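Local structure of geranylgeranyl pyrophosphate synthase (Corynebacterium glutamicum, 3LMD) at residues Q46-E49 and L50-T53; R319-D322 and I323-A326. The protein probably catalyses chain elongation in isoprenoid biosynthesis, joining isoprene units into longer prenyl diphosphates with the help of bound divalent metal ions. All blocks are in the same frame, centred on the assembly; numbering follows the deposited sequence.

Interaction 1 (Q46-E49 and L50-T53); sequences QVEE and LLHT
E48 and L51 run alongside each other in the same direction, one helical turn apart, the carboxylate oxygen OE1 of E48 coming within 4.1 Å of CD2 of L51. Two torsions account for this. CG of E48 is anti to its own carbonyl carbon, and the chain then bends at chi2 (-76°), which turns the carboxylate forward along the helix, to the leucine methyl. The polar end is held from elsewhere, since OE2 forms a salt bridge with R76, while OE1 is merely in van der Waals range of the methyl.

These residues belong to helix 34-55, one of the many helices of the all-alpha fold of the FPP/GGPP synthase family, and the buried side chains define its inner surface: V47 packs on I98, A101 and V102 of helix 95-118, and L51 on I106 of the same helix. Regular i to i+4 bonds set this spacing, among them L51 N to V47 O at 2.9 Å (N-H...O angle 165°) and H52 N to E48 O, also 2.9 Å.

At the exposed end T53 N binds E49 O at 2.9 Å. The hydroxyl OG1 of T53, beside its own backbone N (chi1 -71°), hangs back over the preceding turn and reaches the same E49 O at 3.2 Å, although where its proton points is not settled.

Interaction 2 (R319-D322 and I323-A326); sequences RYMD and IANA
The carbonyl oxygen of Y320 accepts the shortest of the backbone bonds here, from A324 N at 2.8 Å with an N-H...O angle of 159°. The same i to i+4 pattern joins I323 N to R319 O, N325 N to M321 O and A326 N to D322 O, so side chains one turn apart are brought alongside each other.

On one flank, CD1 of I323 touches two neighbours: NH2 of R319 at 3.8 Å and CD1 of the Y320 ring at 3.9 Å. It meets both flat groups obliquely, while the three side chains run in the same direction. The bend of R319 at chi3 (76°) swings its guanidinium over one face of the Y320 ring, with CZ 4.2 Å above the plane and offset toward the rim. NH1 of R319 is paired in a salt bridge with E316, one turn earlier.

Further round the helix M321 passes across N325 at a slant. The thioether is bent at both chi2 and chi3, and this turns CE toward the amide, 3.5 Å from OD1 of N325; CE also lies 4.0 Å from CB of A324. That amide is held at both ends: OD1 accepts a hydrogen bond from R341, and ND2 donates to a water at 3.0 Å. The water in turn donates to OD1 of D322, bridging two side chains three residues apart.

Beyond residues 319-326, Y320, I323 and A324 meet helix 219-246, whereas M321 packs on A344 and V348 of helix 335-349. With these four apolar side chains facing two helices and R319 and D322 on the exposed side, the segment is an amphipathic element of the all-alpha prenyl synthase fold.

Overall arrangement
Interaction 1 comes first along the chain, on helix 34-55, and interaction 2 follows much later, on helix 309-328. Their centres are 33 Å apart and their nearest atoms about 23 Å, so neither touches the other. Each is confined to consecutive turns of a single helix, and the faces of residues 46-53 and 319-326 rest on different helices of the bundle. Both lie away from the calcium-binding residues D115, D119, E302 and S305. They thus sample separate parts of one largely helical subunit, and the other chain of the assembly touches neither of them.

Interaction 1 (Q46-E49 and L50-T53)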
ATOM      1  N   GLN A  46       1.852 -25.959   1.564  1.00 25.20           N
ATOM      2  CA  GLN A  46       2.630 -25.246   0.565  1.00 27.29           C
ATOM      3  C   GLN A  46       2.319 -23.729   0.558  1.00 30.11           C
ATOM      4  O   GLN A  46       3.215 -22.901   0.401  1.00 26.82           O
ATOM      5  CB  GLN A  46       2.356 -25.821  -0.816  1.00 32.25           C
ATOM      6  CG  GLN A  46       2.789 -27.300  -0.975  1.00 34.54           C
ATOM      7  CD  GLN A  46       2.319 -27.884  -2.300  1.00 52.69           C
ATOM      8  OE1 GLN A  46       2.819 -27.518  -3.361  1.00 57.96           O
ATOM      9  NE2 GLN A  46       1.345 -28.790  -2.243  1.00 62.35           N
ATOM     10  N   VAL A  47       1.050 -23.385   0.705  1.00 29.18           N
ATOM     11  CA  VAL A  47       0.660 -21.970   0.891  1.00 26.77           C
ATOM     12  C   VAL A  47       1.331 -21.384   2.131  1.00 24.21           C
ATOM     13  O   VAL A  47       1.889 -20.287   2.098  1.00 27.08           O
ATOM     14  CB  VAL A  47      -0.876 -21.869   1.102  1.00 28.87           C
ATOM     15  CG1 VAL A  47      -1.269 -20.495   1.630  1.00 25.49           C
ATOM     16  CG2 VAL A  47      -1.606 -22.233  -0.203  1.00 26.95           C
ATOM     17  N   GLU A  48       1.208 -22.081   3.255  1.00 28.73           N
ATOM     18  CA  GLU A  48       1.825 -21.620   4.473  1.00 26.94           C
ATOM     19  C   GLU A  48       3.347 -21.409   4.317  1.00 27.62           C
ATOM     20  O   GLU A  48       3.896 -20.461   4.868  1.00 25.71           O
ATOM     21  CB  GLU A  48       1.552 -22.592   5.632  1.00 32.64           C
ATOM     22  CG  GLU A  48       0.069 -22.654   6.077  1.00 44.95           C
ATOM     23  CD  GLU A  48      -0.352 -21.422   6.906  1.00 49.40           C
ATOM     24  OE1 GLU A  48       0.449 -20.470   7.022  1.00 44.98           O
ATOM     25  OE2 GLU A  48      -1.472 -21.421   7.462  1.00 61.43           O
ATOM     26  N   GLU A  49       4.028 -22.296   3.598  1.00 30.43           N
ATOM     27  CA  GLU A  49       5.489 -22.181   3.445  1.00 28.70           C
ATOM     28  C   GLU A  49       5.839 -20.936   2.652  1.00 27.42           C
ATOM     29  O   GLU A  49       6.747 -20.192   3.027  1.00 26.39           O
ATOM     30  CB  GLU A  49       6.098 -23.426   2.754  1.00 28.96           C
ATOM     31  CG  GLU A  49       6.372 -24.504   3.810  1.00 43.81           C
ATOM     32  CD  GLU A  49       6.572 -25.906   3.253  1.00 57.17           C
ATOM     33  OE1 GLU A  49       6.687 -26.068   2.014  1.00 53.25           O
ATOM     34  OE2 GLU A  49       6.607 -26.842   4.088  1.00 53.11           O
ATOM     35  N   LEU A  50       5.133 -20.723   1.555  1.00 23.68           N
ATOM     36  CA  LEU A  50       5.467 -19.606   0.664  1.00 24.80           C
ATOM     37  C   LEU A  50       5.072 -18.278   1.336  1.00 25.71           C
ATOM     38  O   LEU A  50       5.798 -17.282   1.263  1.00 25.12           O
ATOM     39  CB  LEU A  50       4.832 -19.793  -0.724  1.00 26.99           C
ATOM     40  CG  LEU A  50       5.024 -18.624  -1.700  1.00 28.53           C
ATOM     41  CD1 LEU A  50       6.538 -18.288  -1.895  1.00 25.25           C
ATOM     42  CD2 LEU A  50       4.345 -18.856  -3.042  1.00 30.36           C
ATOM     43  N   LEU A  51       3.928 -18.277   2.009  1.00 25.22           N
ATOM     44  CA  LEU A  51       3.535 -17.118   2.775  1.00 23.91           C
ATOM     45  C   LEU A  51       4.597 -16.778   3.819  1.00 23.78           C
ATOM     46  O   LEU A  51       5.026 -15.622   3.936  1.00 23.09           O
ATOM     47  CB  LEU A  51       2.164 -17.371   3.423  1.00 25.53           C
ATOM     48  CG  LEU A  51       1.703 -16.289   4.385  1.00 27.40           C
ATOM     49  CD1 LEU A  51       1.378 -15.024   3.572  1.00 23.98           C
ATOM     50  CD2 LEU A  51       0.435 -16.795   5.146  1.00 27.49           C
ATOM     51  N   HIS A  52       5.031 -17.762   4.602  1.00 24.98           N
ATOM     52  CA  HIS A  52       6.039 -17.467   5.640  1.00 25.51           C
ATOM     53  C   HIS A  52       7.318 -16.967   4.983  1.00 22.98           C
ATOM     54  O   HIS A  52       7.966 -16.036   5.472  1.00 26.49           O
ATOM     55  CB  HIS A  52       6.379 -18.745   6.463  1.00 27.06           C
ATOM     56  CG  HIS A  52       7.608 -18.586   7.304  1.00 30.34           C
ATOM     57  ND1 HIS A  52       7.630 -17.801   8.437  1.00 31.11           N
ATOM     58  CD2 HIS A  52       8.865 -19.074   7.155  1.00 31.68           C
ATOM     59  CE1 HIS A  52       8.847 -17.824   8.960  1.00 35.65           C
ATOM     60  NE2 HIS A  52       9.617 -18.580   8.192  1.00 29.84           N
ATOM     61  N   THR A  53       7.701 -17.559   3.861  1.00 22.34           N
ATOM     62  CA  THR A  53       8.882 -17.028   3.169  1.00 24.68           C
ATOM     63  C   THR A  53       8.714 -15.529   2.848  1.00 23.74           C
ATOM     64  O   THR A  53       9.604 -14.722   3.097  1.00 25.97           O
ATOM     65  CB  THR A  53       9.169 -17.836   1.892  1.00 27.71           C
ATOM     66  OG1 THR A  53       9.661 -19.137   2.280  1.00 30.13           O
ATOM     67  CG2 THR A  53      10.194 -17.158   1.034  1.00 31.50           C
TER

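Interaction 2 (R319-D322 and I323-A326)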
ATOM      1  N   ARG A 319     -31.477 -14.712   1.339  1.00 23.72           N
ATOM      2  CA  ARG A 319     -31.440 -14.185  -0.007  1.00 25.72           C
ATOM      3  C   ARG A 319     -30.027 -14.356  -0.613  1.00 26.31           C
ATOM      4  O   ARG A 319     -29.877 -14.742  -1.782  1.00 25.54           O
ATOM      5  CB  ARG A 319     -31.843 -12.699   0.017  1.00 24.23           C
ATOM      6  CG  ARG A 319     -31.907 -12.043  -1.364  1.00 25.51           C
ATOM      7  CD  ARG A 319     -32.409 -10.608  -1.305  1.00 34.90           C
ATOM      8  NE  ARG A 319     -31.391  -9.680  -0.820  1.00 30.29           N
ATOM      9  CZ  ARG A 319     -30.370  -9.227  -1.545  1.00 36.13           C
ATOM     10  NH1 ARG A 319     -29.519  -8.356  -1.012  1.00 33.24           N
ATOM     11  NH2 ARG A 319     -30.203  -9.627  -2.803  1.00 30.71           N
ATOM     12  N   TYR A 320     -28.991 -14.080   0.180  1.00 25.22           N
ATOM     13  CA  TYR A 320     -27.604 -14.352  -0.274  1.00 22.83           C
ATOM     14  C   TYR A 320     -27.336 -15.837  -0.418  1.00 23.26           C
ATOM     15  O   TYR A 320     -26.570 -16.241  -1.281  1.00 24.80           O
ATOM     16  CB  TYR A 320     -26.590 -13.716   0.674  1.00 21.46           C
ATOM     17  CG  TYR A 320     -26.548 -12.230   0.473  1.00 24.38           C
ATOM     18  CD1 TYR A 320     -26.054 -11.692  -0.718  1.00 28.22           C
ATOM     19  CD2 TYR A 320     -26.970 -11.355   1.466  1.00 26.68           C
ATOM     20  CE1 TYR A 320     -26.015 -10.308  -0.935  1.00 28.21           C
ATOM     21  CE2 TYR A 320     -26.922  -9.970   1.261  1.00 24.87           C
ATOM     22  CZ  TYR A 320     -26.445  -9.455   0.061  1.00 30.09           C
ATOM     23  OH  TYR A 320     -26.361  -8.076  -0.156  1.00 31.88           O
ATOM     24  N   MET A 321     -27.970 -16.653   0.418  1.00 24.40           N
ATOM     25  CA  MET A 321     -27.778 -18.110   0.321  1.00 25.94           C
ATOM     26  C   MET A 321     -28.412 -18.592  -0.982  1.00 26.70           C
ATOM     27  O   MET A 321     -27.855 -19.477  -1.619  1.00 29.48           O
ATOM     28  CB  MET A 321     -28.390 -18.874   1.533  1.00 26.44           C
ATOM     29  CG  MET A 321     -28.075 -20.438   1.581  1.00 31.62           C
ATOM     30  SD  MET A 321     -26.293 -20.869   1.777  1.00 21.74           S
ATOM     31  CE  MET A 321     -25.969 -21.802   0.277  1.00 38.60           C
ATOM     32  N   ASP A 322     -29.548 -17.985  -1.387  1.00 28.25           N
ATOM     33  CA  ASP A 322     -30.172 -18.294  -2.692  1.00 28.00           C
ATOM     34  C   ASP A 322     -29.247 -17.899  -3.817  1.00 28.02           C
ATOM     35  O   ASP A 322     -29.085 -18.626  -4.782  1.00 27.48           O
ATOM     36  CB  ASP A 322     -31.512 -17.546  -2.893  1.00 25.75           C
ATOM     37  CG  ASP A 322     -32.637 -18.101  -2.034  1.00 34.34           C
ATOM     38  OD1 ASP A 322     -32.516 -19.239  -1.536  1.00 36.40           O
ATOM     39  OD2 ASP A 322     -33.635 -17.382  -1.854  1.00 38.58           O
ATOM     40  N   ILE A 323     -28.635 -16.730  -3.713  1.00 25.45           N
ATOM     41  CA  ILE A 323     -27.643 -16.326  -4.721  1.00 26.20           C
ATOM     42  C   ILE A 323     -26.473 -17.309  -4.795  1.00 29.03           C
ATOM     43  O   ILE A 323     -26.048 -17.697  -5.889  1.00 29.91           O
ATOM     44  CB  ILE A 323     -27.105 -14.886  -4.424  1.00 26.46           C
ATOM     45  CG1 ILE A 323     -28.207 -13.838  -4.678  1.00 31.00           C
ATOM     46  CG2 ILE A 323     -25.860 -14.554  -5.285  1.00 24.14           C
ATOM     47  CD1 ILE A 323     -27.908 -12.460  -4.033  1.00 29.20           C
ATOM     48  N   ALA A 324     -25.966 -17.705  -3.632  1.00 24.99           N
ATOM     49  CA  ALA A 324     -24.848 -18.649  -3.556  1.00 27.90           C
ATOM     50  C   ALA A 324     -25.219 -19.975  -4.248  1.00 26.11           C
ATOM     51  O   ALA A 324     -24.432 -20.510  -5.022  1.00 25.65           O
ATOM     52  CB  ALA A 324     -24.457 -18.893  -2.099  1.00 27.30           C
ATOM     53  N   ASN A 325     -26.419 -20.481  -3.967  1.00 26.55           N
ATOM     54  CA  ASN A 325     -26.904 -21.721  -4.581  1.00 28.95           C
ATOM     55  C   ASN A 325     -27.077 -21.581  -6.083  1.00 27.73           C
ATOM     56  O   ASN A 325     -26.779 -22.522  -6.833  1.00 28.63           O
ATOM     57  CB  ASN A 325     -28.217 -22.176  -3.936  1.00 30.82           C
ATOM     58  CG  ASN A 325     -27.978 -22.957  -2.654  1.00 32.83           C
ATOM     59  OD1 ASN A 325     -26.982 -23.660  -2.535  1.00 33.56           O
ATOM     60  ND2 ASN A 325     -28.894 -22.849  -1.712  1.00 32.76           N
ATOM     61  N   ALA A 326     -27.513 -20.403  -6.527  1.00 29.31           N
ATOM     62  CA  ALA A 326     -27.612 -20.136  -7.955  1.00 33.41           C
ATOM     63  C   ALA A 326     -26.238 -20.097  -8.614  1.00 36.86           C
ATOM     64  O   ALA A 326     -26.103 -20.475  -9.775  1.00 29.14           O
ATOM     65  CB  ALA A 326     -28.407 -18.843  -8.259  1.00 32.27           C
TER
HETATM   66  O   HOH W   1     -31.521 -21.434  -2.134  1.00 49.53           O